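Local atomic coordinates of BES (Bacillus cereus ATCC 14579, PDB entry 2QM0), a protein that is of unproven function but, as a member of the esterase D family with an alpha/beta-hydrolase fold, probably acts as a hydrolase. Residues I135-K140 with N175-N179; S46-Y52 with I149-T155; V214-S220 with F247-E253. All coordinates share one frame. Where two conformers were deposited one is given. Residue numbers count along the deposited sequence, not the author numbering.

Interaction 1. Residues I135-K140 with N175-N179; sequences IEEELK and NAFQN
K140 reaches across from helix 128-146 to lie over one face of the F177 ring, a cation-pi contact between a helix of this alpha/beta-hydrolase fold and the loop leading into strand 179-183. K140 NZ stands 3.6 Å from the F177 ring centroid and 27° off the ring normal. Residues 135-140 are helical with a pi-type turn, in which K140 N donates to I135 O at 2.9 Å; residues 175-176 are 3-10, and the chain then extends through F177 (phi/psi -139/151). The closest CA pair is E136 and A176, 7.7 Å apart. K140 (m, then t, t, t) is nearly fully stretched, whereas E136 (m, m) folds back so that OE2 meets K140 NZ in a 2.5 Å salt bridge, charge compensation inside a buried contact. I135 CG2 packs at the edge of the F177 ring, 4.4 Å from CZ. Y52, on strand 48-54, is a second aromatic cation-pi partner of K140. Beside the salt bridge, E136 OE2 also touches A176 CB at 3.5 Å.

Interaction 2. Residues S46-Y52 with I149-T155; sequences SGYPVIY and IDKGKQT
S46 opens the contact in a loop, its O 3.3 Å from D150 CA in a CA-H...O contact. G47 follows at phi/psi 98/168, a conformation that calls for glycine. A water donates to G47 O (2.6 Å) and D150 OD2 (2.7 Å). From Y48 the strands run parallel: Y48 pairs with I149, V50 with Q154 and I51 with T155 (CA-CA 4.8, 4.9 and 4.6 Å). Y48 O accepts from D150 N at 2.8 Å. At P49 the partner turns a corner through a type I turn, D150 to K153, closed by K153 N to D150 O (3.0 Å) and an Asx turn, G152 N to D150 OD1 (3.1 Å). Pairing resumes with V50 N to K153 O (2.9 Å) and T155 N to V50 O (2.8 Å); V50 CG1 packs on I149 CG2 at 3.8 Å. Y52 N donates to T155 O (2.7 Å), while a second water links Y52 OH (2.6 Å) to Q154 OE1 (2.9 Å). Parallel backbone hydrogen bonds thus tie strand 48-54 of the central alpha/beta-hydrolase sheet to strand 149-150 before the turn and to strand 154-158 after it: main-chain amides and carbonyls carry the pairing, and D150 holds the turn.

Interaction 3. Residues V214-S220 with F247-E253; sequences VFLTVGS and FKFYEAE. With SO4 (sulfate ion), chain F.
This is parallel strand pairing at one margin of the central sheet, where strand 212-219 meets strand 245-252, one of the two outermost strands within the chain. The axes of strand segments 214-219 and 247-252 approach to 4.6 Å, with 13° between their N-to-C directions. The register is unbroken, V214 opposite F247 (CA-CA 4.9 Å) through G219 opposite A252 (4.6 Å). Backbone hydrogen bonds run both ways: K248 N to V214 O (2.9 Å), L216 N to K248 O (3.0 Å), Y250 N to L216 O (2.9 Å), V218 N to Y250 O (3.2 Å), A252 N to V218 O (2.8 Å) and S220 N to A252 O (2.9 Å). T217 OG1 adds a hydrogen bond to Y250 O at 2.9 Å. V214, L216, V218, F247, F249 and E251 share one face; with both phenylalanines at chi1 t, L216 CB meets F247 CE1 and L216 CG meets F249 CD1, each at 3.7 Å. Helix 224-239 covers F247 and F249, and its N231 ND2 hydrogen-bonds to E251 OE2. On the other face F215 CE1 packs against Y250 CB at 3.8 Å, near helix 260-272. There K248 NZ donates to sulfate O3 at 2.8 Å, an ion probably from the crystallisation liquor that K267 and R270 also hold. Strand 212-219, helix 224-239 and strand 245-252 form a beta-alpha-beta crossover, the repeating unit of the alpha/beta-hydrolase fold.

Interactions 1 and 2 adjoin, their centres about 10 Å apart, whereas interaction 3 lies about 24 and 23 Å from them, centre to centre. The segments of interactions 1 and 2 alternate along the chain, and interaction 3 opens after both have closed. Q154 is where the first two meet: Q178 OE1 lies 2.8 Å from Q154 N, and N179 N lies 3.1 Å from Q154 O, both probable hydrogen bonds, so the loop of interaction 1 enters the sheet beside strand 154-158. Strand order 48-54, 154-158, 179-183, 212-219, 245-252 then connects interaction 2 to interaction 3 through one sheet. The three contacts thus sample the alpha/beta-hydrolase core from a covering helix to its sheet margin.

Interaction 1. Residues I135-K140 with N175-N179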
loop_
_atom_site.group_PDB
_atom_site.type_symbol
_atom_site.label_atom_id
_atom_site.label_comp_id
_atom_site.label_asym_id
_atom_site.label_seq_id
_atom_site.Cartn_x
_atom_site.Cartn_y
_atom_site.Cartn_z
ATOM N N ILE B 135 -14.325 -4.145 19.996
ATOM C CA ILE B 135 -14.781 -3.870 18.637
ATOM C C ILE B 135 -16.323 -3.790 18.501
ATOM O O ILE B 135 -16.851 -2.787 18.001
ATOM C CB ILE B 135 -14.213 -4.874 17.590
ATOM C CG1 ILE B 135 -12.675 -4.756 17.532
ATOM C CG2 ILE B 135 -14.862 -4.602 16.219
ATOM C CD1 ILE B 135 -11.977 -5.850 16.641
ATOM N N GLU B 136 -17.009 -4.853 18.939
ATOM C CA GLU B 136 -18.448 -5.044 18.664
ATOM C C GLU B 136 -19.366 -4.116 19.427
ATOM O O GLU B 136 -20.358 -3.619 18.881
ATOM C CB GLU B 136 -18.871 -6.501 18.920
ATOM C CG GLU B 136 -18.418 -7.416 17.827
ATOM C CD GLU B 136 -19.058 -7.121 16.466
ATOM O OE1 GLU B 136 -20.310 -7.047 16.356
ATOM O OE2 GLU B 136 -18.292 -6.988 15.492
ATOM N N GLU B 137 -19.019 -3.881 20.684
ATOM C CA GLU B 137 -19.899 -3.189 21.606
ATOM C C GLU B 137 -19.487 -1.744 21.808
ATOM O O GLU B 137 -20.295 -0.948 22.272
ATOM C CB GLU B 137 -19.945 -3.920 22.962
ATOM C CG GLU B 137 -20.444 -5.358 22.874
ATOM C CD GLU B 137 -20.534 -6.078 24.222
ATOM O OE1 GLU B 137 -20.879 -7.284 24.197
ATOM O OE2 GLU B 137 -20.290 -5.471 25.301
ATOM N N GLU B 138 -18.240 -1.398 21.466
ATOM C CA GLU B 138 -17.726 -0.053 21.738
ATOM C C GLU B 138 -17.357 0.731 20.473
ATOM O O GLU B 138 -17.961 1.765 20.187
ATOM C CB GLU B 138 -16.595 -0.079 22.780
ATOM C CG GLU B 138 -17.104 -0.588 24.133
ATOM C CD GLU B 138 -16.030 -0.980 25.131
ATOM O OE1 GLU B 138 -15.088 -0.200 25.346
ATOM O OE2 GLU B 138 -16.148 -2.068 25.743
ATOM N N LEU B 139 -16.434 0.192 19.676
ATOM C CA LEU B 139 -15.980 0.871 18.471
ATOM C C LEU B 139 -17.079 0.974 17.398
ATOM O O LEU B 139 -17.366 2.055 16.917
ATOM C CB LEU B 139 -14.725 0.154 17.903
ATOM C CG LEU B 139 -14.220 0.741 16.577
ATOM C CD1 LEU B 139 -13.844 2.225 16.692
ATOM C CD2 LEU B 139 -12.983 -0.072 16.098
ATOM N N LYS B 140 -17.704 -0.145 17.040
ATOM C CA LYS B 140 -18.676 -0.146 15.941
ATOM C C LYS B 140 -19.890 0.780 16.150
ATOM O O LYS B 140 -20.288 1.459 15.212
ATOM C CB LYS B 140 -19.175 -1.556 15.612
ATOM C CG LYS B 140 -18.176 -2.404 14.839
ATOM C CD LYS B 140 -18.793 -3.726 14.469
ATOM C CE LYS B 140 -17.965 -4.416 13.399
ATOM N NZ LYS B 140 -18.392 -5.834 13.232
ATOM N N ASN B 175 -21.141 -13.959 12.089
ATOM C CA ASN B 175 -22.061 -12.907 11.675
ATOM C C ASN B 175 -21.551 -11.490 11.924
ATOM O O ASN B 175 -22.119 -10.533 11.419
ATOM C CB ASN B 175 -23.454 -13.093 12.300
ATOM C CG ASN B 175 -24.238 -14.229 11.662
ATOM O OD1 ASN B 175 -24.248 -14.407 10.436
ATOM N ND2 ASN B 175 -24.925 -15.000 12.499
ATOM N N ALA B 176 -20.475 -11.347 12.689
ATOM C CA ALA B 176 -19.953 -10.036 12.987
ATOM C C ALA B 176 -19.449 -9.262 11.722
ATOM O O ALA B 176 -19.474 -8.028 11.695
ATOM C CB ALA B 176 -18.872 -10.151 14.049
ATOM N N PHE B 177 -18.981 -9.988 10.698
ATOM C CA PHE B 177 -18.539 -9.345 9.442
ATOM C C PHE B 177 -19.028 -10.176 8.301
ATOM O O PHE B 177 -19.155 -11.408 8.428
ATOM C CB PHE B 177 -17.011 -9.270 9.378
ATOM C CG PHE B 177 -16.408 -8.561 10.533
ATOM C CD1 PHE B 177 -16.219 -7.181 10.490
ATOM C CD2 PHE B 177 -16.050 -9.268 11.679
ATOM C CE1 PHE B 177 -15.647 -6.523 11.555
ATOM C CE2 PHE B 177 -15.504 -8.621 12.768
ATOM C CZ PHE B 177 -15.288 -7.246 12.708
ATOM N N GLN B 178 -19.268 -9.536 7.164
ATOM C CA GLN B 178 -19.732 -10.290 6.012
ATOM C C GLN B 178 -18.601 -10.677 5.063
ATOM O O GLN B 178 -18.811 -11.482 4.160
ATOM C CB GLN B 178 -20.831 -9.523 5.253
ATOM C CG GLN B 178 -22.112 -9.345 6.080
ATOM C CD GLN B 178 -21.929 -8.306 7.181
ATOM O OE1 GLN B 178 -21.219 -7.293 6.996
ATOM N NE2 GLN B 178 -22.563 -8.537 8.326
ATOM N N ASN B 179 -17.414 -10.091 5.245
ATOM C CA ASN B 179 -16.219 -10.476 4.466
ATOM C C ASN B 179 -15.013 -10.511 5.404
ATOM O O ASN B 179 -14.953 -9.751 6.393
ATOM C CB ASN B 179 -15.907 -9.487 3.313
ATOM C CG ASN B 179 -17.055 -9.332 2.319
ATOM O OD1 ASN B 179 -17.267 -10.181 1.448
ATOM N ND2 ASN B 179 -17.745 -8.213 2.399
#

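Interaction 2. Residues S46-Y52 with I149-T155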
loop_
_atom_site.group_PDB
_atom_site.type_symbol
_atom_site.label_atom_id
_atom_site.label_comp_id
_atom_site.label_asym_id
_atom_site.label_seq_id
_atom_site.Cartn_x
_atom_site.Cartn_y
_atom_site.Cartn_z
ATOM N N SER B 46 -28.289 2.961 1.394
ATOM C CA SER B 46 -28.191 2.068 2.548
ATOM C C SER B 46 -26.866 2.215 3.328
ATOM O O SER B 46 -26.576 1.427 4.232
ATOM C CB SER B 46 -28.425 0.630 2.097
ATOM O OG SER B 46 -27.589 0.363 0.977
ATOM N N GLY B 47 -26.078 3.240 2.993
ATOM C CA GLY B 47 -24.823 3.505 3.698
ATOM C C GLY B 47 -23.543 2.973 3.040
ATOM O O GLY B 47 -23.577 2.174 2.096
ATOM N N TYR B 48 -22.409 3.430 3.558
ATOM C CA TYR B 48 -21.110 3.008 3.047
ATOM C C TYR B 48 -20.747 1.608 3.543
ATOM O O TYR B 48 -20.866 1.342 4.732
ATOM C CB TYR B 48 -20.017 3.918 3.585
ATOM C CG TYR B 48 -19.951 5.319 3.066
ATOM C CD1 TYR B 48 -19.573 5.583 1.746
ATOM C CD2 TYR B 48 -20.182 6.401 3.926
ATOM C CE1 TYR B 48 -19.459 6.906 1.277
ATOM C CE2 TYR B 48 -20.068 7.727 3.483
ATOM C CZ TYR B 48 -19.712 7.974 2.153
ATOM O OH TYR B 48 -19.587 9.277 1.691
ATOM N N PRO B 49 -20.213 0.747 2.645
ATOM C CA PRO B 49 -19.520 -0.440 3.126
ATOM C C PRO B 49 -18.376 0.006 4.049
ATOM O O PRO B 49 -17.912 1.136 3.943
ATOM C CB PRO B 49 -18.942 -1.037 1.848
ATOM C CG PRO B 49 -19.794 -0.518 0.756
ATOM C CD PRO B 49 -20.150 0.859 1.177
ATOM N N VAL B 50 -17.898 -0.866 4.926
ATOM C CA VAL B 50 -16.872 -0.446 5.883
ATOM C C VAL B 50 -15.791 -1.533 6.038
ATOM O O VAL B 50 -16.109 -2.737 6.084
ATOM C CB VAL B 50 -17.473 -0.001 7.255
ATOM C CG1 VAL B 50 -18.322 -1.156 7.903
ATOM C CG2 VAL B 50 -16.363 0.473 8.205
ATOM N N ILE B 51 -14.530 -1.117 6.111
ATOM C CA ILE B 51 -13.433 -2.093 6.250
ATOM C C ILE B 51 -12.725 -1.837 7.575
ATOM O O ILE B 51 -12.173 -0.750 7.769
ATOM C CB ILE B 51 -12.412 -2.046 5.071
ATOM C CG1 ILE B 51 -13.124 -2.284 3.729
ATOM C CG2 ILE B 51 -11.313 -3.124 5.255
ATOM C CD1 ILE B 51 -12.279 -1.941 2.467
ATOM N N TYR B 52 -12.728 -2.826 8.470
ATOM C CA TYR B 52 -11.991 -2.709 9.702
ATOM C C TYR B 52 -10.619 -3.348 9.506
ATOM O O TYR B 52 -10.529 -4.544 9.112
ATOM C CB TYR B 52 -12.736 -3.364 10.880
ATOM C CG TYR B 52 -14.004 -2.584 11.257
ATOM C CD1 TYR B 52 -13.970 -1.593 12.245
ATOM C CD2 TYR B 52 -15.192 -2.783 10.560
ATOM C CE1 TYR B 52 -15.110 -0.869 12.580
ATOM C CE2 TYR B 52 -16.370 -2.021 10.887
ATOM C CZ TYR B 52 -16.287 -1.074 11.892
ATOM O OH TYR B 52 -17.378 -0.293 12.239
ATOM N N ILE B 149 -23.349 3.833 7.756
ATOM C CA ILE B 149 -22.736 2.527 7.529
ATOM C C ILE B 149 -23.762 1.564 6.981
ATOM O O ILE B 149 -24.869 1.472 7.509
ATOM C CB ILE B 149 -22.190 1.931 8.864
ATOM C CG1 ILE B 149 -21.106 2.839 9.487
ATOM C CG2 ILE B 149 -21.702 0.476 8.675
ATOM C CD1 ILE B 149 -19.883 3.142 8.570
ATOM N N ASP B 150 -23.388 0.832 5.936
ATOM C CA ASP B 150 -24.146 -0.336 5.548
ATOM C C ASP B 150 -23.724 -1.540 6.419
ATOM O O ASP B 150 -22.667 -2.147 6.213
ATOM C CB ASP B 150 -23.950 -0.624 4.066
ATOM C CG ASP B 150 -24.875 -1.701 3.548
ATOM O OD1 ASP B 150 -25.389 -2.532 4.349
ATOM O OD2 ASP B 150 -25.089 -1.716 2.321
ATOM N N LYS B 151 -24.554 -1.883 7.407
ATOM C CA LYS B 151 -24.167 -2.892 8.373
ATOM C C LYS B 151 -24.168 -4.327 7.837
ATOM O O LYS B 151 -23.727 -5.243 8.524
ATOM C CB LYS B 151 -24.944 -2.717 9.679
ATOM C CG LYS B 151 -24.313 -1.655 10.579
ATOM C CD LYS B 151 -25.307 -0.938 11.461
ATOM C CE LYS B 151 -25.885 -1.829 12.533
ATOM N NZ LYS B 151 -27.083 -1.145 13.122
ATOM N N GLY B 152 -24.625 -4.502 6.598
ATOM C CA GLY B 152 -24.506 -5.768 5.877
ATOM C C GLY B 152 -23.311 -5.833 4.917
ATOM O O GLY B 152 -23.161 -6.800 4.176
ATOM N N LYS B 153 -22.479 -4.785 4.906
ATOM C CA LYS B 153 -21.301 -4.718 4.013
ATOM C C LYS B 153 -20.040 -4.360 4.802
ATOM O O LYS B 153 -19.340 -3.388 4.480
ATOM C CB LYS B 153 -21.544 -3.768 2.811
ATOM C CG LYS B 153 -22.806 -4.146 1.964
ATOM C CD LYS B 153 -22.775 -3.525 0.568
ATOM C CE LYS B 153 -24.061 -3.706 -0.248
ATOM N NZ LYS B 153 -25.084 -4.539 0.415
ATOM N N GLN B 154 -19.749 -5.179 5.819
ATOM C CA GLN B 154 -18.606 -4.987 6.702
ATOM C C GLN B 154 -17.500 -6.026 6.468
ATOM O O GLN B 154 -17.768 -7.233 6.389
ATOM C CB GLN B 154 -19.028 -5.141 8.155
ATOM C CG GLN B 154 -20.272 -4.348 8.523
ATOM C CD GLN B 154 -20.438 -4.310 10.008
ATOM O OE1 GLN B 154 -19.519 -3.924 10.753
ATOM N NE2 GLN B 154 -21.633 -4.678 10.463
ATOM N N THR B 155 -16.261 -5.548 6.423
ATOM C CA THR B 155 -15.094 -6.417 6.249
ATOM C C THR B 155 -14.161 -6.328 7.453
ATOM O O THR B 155 -13.952 -5.244 8.026
ATOM C CB THR B 155 -14.302 -6.056 4.936
ATOM O OG1 THR B 155 -15.155 -6.240 3.799
ATOM C CG2 THR B 155 -13.023 -6.888 4.774
HETATM O O HOH W 1 -24.214 0.113 0.576
HETATM O O HOH W 2 -19.689 -1.178 11.549
#

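Interaction 3. Residues V214-S220 with F247-E253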
loop_
_atom_site.group_PDB
_atom_site.type_symbol
_atom_site.label_atom_id
_atom_site.label_comp_id
_atom_site.label_asym_id
_atom_site.label_seq_id
_atom_site.Cartn_x
_atom_site.Cartn_y
_atom_site.Cartn_z
ATOM N N VAL B 214 -14.591 -14.921 2.115
ATOM C CA VAL B 214 -13.307 -15.182 2.811
ATOM C C VAL B 214 -12.170 -15.207 1.758
ATOM O O VAL B 214 -12.159 -16.055 0.837
ATOM C CB VAL B 214 -13.294 -16.503 3.614
ATOM C CG1 VAL B 214 -11.916 -16.704 4.304
ATOM C CG2 VAL B 214 -14.422 -16.526 4.687
ATOM N N PHE B 215 -11.254 -14.233 1.882
ATOM C CA PHE B 215 -10.060 -14.162 1.050
ATOM C C PHE B 215 -8.857 -14.454 1.947
ATOM O O PHE B 215 -8.640 -13.759 2.956
ATOM C CB PHE B 215 -9.966 -12.761 0.417
ATOM C CG PHE B 215 -8.796 -12.569 -0.482
ATOM C CD1 PHE B 215 -8.653 -13.322 -1.640
ATOM C CD2 PHE B 215 -7.842 -11.615 -0.181
ATOM C CE1 PHE B 215 -7.527 -13.125 -2.495
ATOM C CE2 PHE B 215 -6.738 -11.403 -1.017
ATOM C CZ PHE B 215 -6.570 -12.172 -2.167
ATOM N N LEU B 216 -8.134 -15.516 1.594
ATOM C CA LEU B 216 -6.983 -16.047 2.327
ATOM C C LEU B 216 -5.746 -15.903 1.401
ATOM O O LEU B 216 -5.785 -16.272 0.209
ATOM C CB LEU B 216 -7.236 -17.529 2.714
ATOM C CG LEU B 216 -6.034 -18.300 3.328
ATOM C CD1 LEU B 216 -5.617 -17.671 4.690
ATOM C CD2 LEU B 216 -6.195 -19.865 3.473
ATOM N N THR B 217 -4.643 -15.373 1.940
ATOM C CA THR B 217 -3.456 -15.118 1.141
ATOM C C THR B 217 -2.189 -15.481 1.951
ATOM O O THR B 217 -2.198 -15.555 3.183
ATOM C CB THR B 217 -3.460 -13.647 0.583
ATOM O OG1 THR B 217 -2.443 -13.445 -0.424
ATOM C CG2 THR B 217 -3.260 -12.679 1.719
ATOM N N VAL B 218 -1.133 -15.813 1.229
ATOM C CA VAL B 218 0.185 -16.067 1.846
ATOM C C VAL B 218 1.233 -15.742 0.795
ATOM O O VAL B 218 0.953 -15.807 -0.390
ATOM C CB VAL B 218 0.313 -17.525 2.390
ATOM C CG1 VAL B 218 0.322 -18.554 1.257
ATOM C CG2 VAL B 218 1.569 -17.692 3.303
ATOM N N GLY B 219 2.425 -15.357 1.217
ATOM C CA GLY B 219 3.521 -15.108 0.265
ATOM C C GLY B 219 4.250 -16.426 0.027
ATOM O O GLY B 219 4.483 -17.182 0.988
ATOM N N SER B 220 4.590 -16.723 -1.228
ATOM C CA SER B 220 5.224 -18.023 -1.590
ATOM C C SER B 220 6.578 -18.213 -0.929
ATOM O O SER B 220 6.960 -19.332 -0.688
ATOM C CB SER B 220 5.363 -18.229 -3.101
ATOM O OG SER B 220 6.517 -17.536 -3.583
ATOM N N PHE B 247 -15.300 -18.484 -1.034
ATOM C CA PHE B 247 -13.889 -18.560 -0.636
ATOM C C PHE B 247 -12.930 -18.374 -1.808
ATOM O O PHE B 247 -13.143 -18.934 -2.891
ATOM C CB PHE B 247 -13.608 -19.875 0.089
ATOM C CG PHE B 247 -12.164 -20.079 0.439
ATOM C CD1 PHE B 247 -11.582 -19.370 1.508
ATOM C CD2 PHE B 247 -11.379 -20.970 -0.303
ATOM C CE1 PHE B 247 -10.241 -19.536 1.824
ATOM C CE2 PHE B 247 -10.032 -21.150 -0.014
ATOM C CZ PHE B 247 -9.449 -20.433 1.052
ATOM N N LYS B 248 -11.881 -17.582 -1.578
ATOM C CA LYS B 248 -10.806 -17.388 -2.561
ATOM C C LYS B 248 -9.443 -17.459 -1.867
ATOM O O LYS B 248 -9.267 -16.921 -0.786
ATOM C CB LYS B 248 -10.945 -16.046 -3.267
ATOM C CG LYS B 248 -9.929 -15.815 -4.409
ATOM C CD LYS B 248 -10.365 -14.589 -5.204
ATOM C CE LYS B 248 -9.301 -14.108 -6.123
ATOM N NZ LYS B 248 -9.273 -14.915 -7.371
ATOM N N PHE B 249 -8.508 -18.174 -2.472
ATOM C CA PHE B 249 -7.138 -18.263 -1.967
ATOM C C PHE B 249 -6.155 -17.678 -2.978
ATOM O O PHE B 249 -6.316 -17.859 -4.195
ATOM C CB PHE B 249 -6.783 -19.715 -1.650
ATOM C CG PHE B 249 -5.348 -19.929 -1.210
ATOM C CD1 PHE B 249 -4.876 -19.380 -0.005
ATOM C CD2 PHE B 249 -4.486 -20.714 -1.983
ATOM C CE1 PHE B 249 -3.562 -19.580 0.408
ATOM C CE2 PHE B 249 -3.167 -20.927 -1.581
ATOM C CZ PHE B 249 -2.708 -20.373 -0.374
ATOM N N TYR B 250 -5.129 -16.991 -2.478
ATOM C CA TYR B 250 -4.099 -16.427 -3.366
ATOM C C TYR B 250 -2.710 -16.582 -2.757
ATOM O O TYR B 250 -2.429 -16.037 -1.678
ATOM C CB TYR B 250 -4.383 -14.947 -3.712
ATOM C CG TYR B 250 -3.235 -14.258 -4.435
ATOM C CD1 TYR B 250 -2.726 -14.762 -5.648
ATOM C CD2 TYR B 250 -2.667 -13.092 -3.923
ATOM C CE1 TYR B 250 -1.648 -14.111 -6.325
ATOM C CE2 TYR B 250 -1.617 -12.442 -4.578
ATOM C CZ TYR B 250 -1.114 -12.956 -5.769
ATOM O OH TYR B 250 -0.061 -12.274 -6.387
ATOM N N GLU B 251 -1.858 -17.353 -3.431
ATOM C CA GLU B 251 -0.477 -17.470 -3.007
ATOM C C GLU B 251 0.300 -16.495 -3.858
ATOM O O GLU B 251 0.358 -16.636 -5.095
ATOM C CB GLU B 251 0.055 -18.904 -3.142
ATOM C CG GLU B 251 1.473 -19.047 -2.571
ATOM C CD GLU B 251 2.024 -20.457 -2.649
ATOM O OE1 GLU B 251 3.041 -20.623 -3.294
ATOM O OE2 GLU B 251 1.437 -21.411 -2.090
ATOM N N ALA B 252 0.878 -15.497 -3.201
ATOM C CA ALA B 252 1.609 -14.429 -3.891
ATOM C C ALA B 252 3.010 -14.915 -4.261
ATOM O O ALA B 252 3.918 -14.952 -3.414
ATOM C CB ALA B 252 1.648 -13.183 -3.038
ATOM N N GLU B 253 3.176 -15.311 -5.526
ATOM C CA GLU B 253 4.472 -15.815 -6.009
ATOM C C GLU B 253 5.575 -14.792 -5.783
ATOM O O GLU B 253 5.442 -13.621 -6.148
ATOM C CB GLU B 253 4.427 -16.209 -7.497
ATOM C CG GLU B 253 5.574 -17.148 -7.937
ATOM C CD GLU B 253 6.830 -16.425 -8.391
ATOM O OE1 GLU B 253 6.798 -15.180 -8.546
ATOM O OE2 GLU B 253 7.863 -17.108 -8.584
HETATM S S SO4 F . -8.726 -11.357 -9.498
HETATM O O1 SO4 F . -9.542 -10.395 -8.744
HETATM O O2 SO4 F . -7.362 -10.858 -9.759
HETATM O O3 SO4 F . -8.572 -12.636 -8.766
HETATM O O4 SO4 F . -9.374 -11.630 -10.790
#